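Local coordinates for catalase (Corynebacterium glutamicum atcc 13032, PDB 4B7H), which breaks hydrogen peroxide down to water and oxygen at a haem iron and is inhibited by nitric oxide, at the interface of chains A and B. Sequence-based numbering; all coordinates share one arbitrary frame. Chains: chain A/B, Catalase.

The interface of chains A and B. Residues chain A 316-319; chain B 166-167, 169.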
loop_
_atom_site.group_PDB
_atom_site.type_symbol
_atom_site.label_atom_id
_atom_site.label_comp_id
_atom_site.label_asym_id
_atom_site.label_seq_id
_atom_site.Cartn_x
_atom_site.Cartn_y
_atom_site.Cartn_z
ATOM N N PRO A 316 4.026 16.018 -22.724
ATOM C CA PRO A 316 3.352 14.764 -22.360
ATOM C C PRO A 316 1.895 14.733 -22.851
ATOM O O PRO A 316 1.276 15.789 -23.020
ATOM C CB PRO A 316 3.377 14.784 -20.825
ATOM C CG PRO A 316 3.527 16.223 -20.454
ATOM C CD PRO A 316 4.344 16.850 -21.550
ATOM N N ARG A 317 1.364 13.535 -23.072
ATOM C CA ARG A 317 -0.058 13.368 -23.367
ATOM C C ARG A 317 -0.891 13.479 -22.091
ATOM O O ARG A 317 -1.997 14.013 -22.116
ATOM C CB ARG A 317 -0.327 12.003 -24.001
ATOM C CG ARG A 317 0.563 11.631 -25.168
ATOM C CD ARG A 317 0.235 12.410 -26.410
ATOM N NE ARG A 317 0.852 11.816 -27.597
ATOM C CZ ARG A 317 1.252 12.517 -28.652
ATOM N NH1 ARG A 317 1.110 13.836 -28.662
ATOM N NH2 ARG A 317 1.802 11.904 -29.692
ATOM N N ASN A 318 -0.362 12.953 -20.986
ATOM C CA ASN A 318 -1.057 12.976 -19.701
ATOM C C ASN A 318 -0.006 13.172 -18.614
ATOM O O ASN A 318 0.892 12.338 -18.457
ATOM C CB ASN A 318 -1.869 11.684 -19.483
ATOM C CG ASN A 318 -2.588 11.652 -18.136
ATOM O OD1 ASN A 318 -1.951 11.671 -17.083
ATOM N ND2 ASN A 318 -3.920 11.577 -18.165
ATOM N N PHE A 319 -0.101 14.297 -17.908
ATOM C CA PHE A 319 0.908 14.734 -16.954
ATOM C C PHE A 319 1.120 13.715 -15.830
ATOM O O PHE A 319 2.244 13.335 -15.536
ATOM C CB PHE A 319 0.500 16.096 -16.384
ATOM C CG PHE A 319 1.491 16.675 -15.419
ATOM C CD1 PHE A 319 1.412 16.387 -14.065
ATOM C CD2 PHE A 319 2.494 17.520 -15.866
ATOM C CE1 PHE A 319 2.327 16.923 -13.172
ATOM C CE2 PHE A 319 3.414 18.063 -14.976
ATOM C CZ PHE A 319 3.331 17.756 -13.630
ATOM N N ASN B 166 -5.712 17.313 -17.219
ATOM C CA ASN B 166 -4.984 16.063 -17.380
ATOM C C ASN B 166 -3.743 16.177 -18.259
ATOM O O ASN B 166 -2.757 15.474 -18.033
ATOM C CB ASN B 166 -5.907 14.943 -17.886
ATOM C CG ASN B 166 -6.931 14.527 -16.848
ATOM O OD1 ASN B 166 -6.757 14.780 -15.656
ATOM N ND2 ASN B 166 -8.004 13.877 -17.297
ATOM N N LYS B 167 -3.769 17.052 -19.265
ATOM C CA LYS B 167 -2.661 17.047 -20.218
ATOM C C LYS B 167 -1.387 17.675 -19.661
ATOM O O LYS B 167 -0.298 17.171 -19.931
ATOM C CB LYS B 167 -3.054 17.685 -21.559
ATOM C CG LYS B 167 -3.316 19.174 -21.508
ATOM C CD LYS B 167 -3.809 19.674 -22.860
ATOM C CE LYS B 167 -4.048 21.169 -22.823
ATOM N NZ LYS B 167 -4.440 21.702 -24.164
ATOM N N GLY B 169 -1.030 19.435 -16.207
ATOM C CA GLY B 169 -0.900 19.753 -14.797
ATOM C C GLY B 169 -1.124 21.213 -14.424
ATOM O O GLY B 169 -0.623 21.668 -13.394
HETATM O O HOH W 1 0.758 18.612 -22.158
#
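A:Phe319 and B:Asn166 meet through their backbones: the amide N of A:Phe319 donates a hydrogen bond to the carbonyl O of B:Asn166 at 2.9 Å. The bond is straight, 161° at the hydrogen, and the donor sits nearly along the C=O axis. A:Phe319 is the first residue of helix 319-324, so the peptide N-H used here belongs to the helix's opening turn, and the partner's carbonyl caps that end from across the interface. The partial positive charge expected at a helix start would favour such an acceptor.

The phenyl ring of A:Phe319 reaches the other chain as well. With CG anti to its backbone N (chi1 -178°), its inner rim lies against the B:Gly169 backbone, whose CA rests over one face, 3.9 Å from CG and offset toward the rim. N of B:Gly169 comes 3.7 Å from CB of A:Phe319, a packing contact against bare main chain.

On the other flank, A:Asn318 and B:Asn166 run side by side and point the same way, their amide planes turned 27° apart. Here CG of A:Asn318 is anti to its own N, which carries ND2 alongside CB of B:Asn166 at 3.9 Å. The contact is thus the amide N of one against the CB methylene of the other; the two amide groups themselves stay farther apart, and no hydrogen bond joins them.

Farther back, a water bridges two carbonyls that cannot bond each other directly: it lies 3.0 Å from O of A:Pro316 and 2.9 Å from O of B:Lys167. Next to it, CA of B:Lys167 packs 3.6 Å from O of A:Arg317, and CB of B:Lys167 lies beside the same O of A:Arg317 at 3.9 Å.

This small patch, repeated by the two-fold, joins the segment leading into helix 319-324 to a loop of the neighbouring subunit and probably helps hold the catalase tetramer together.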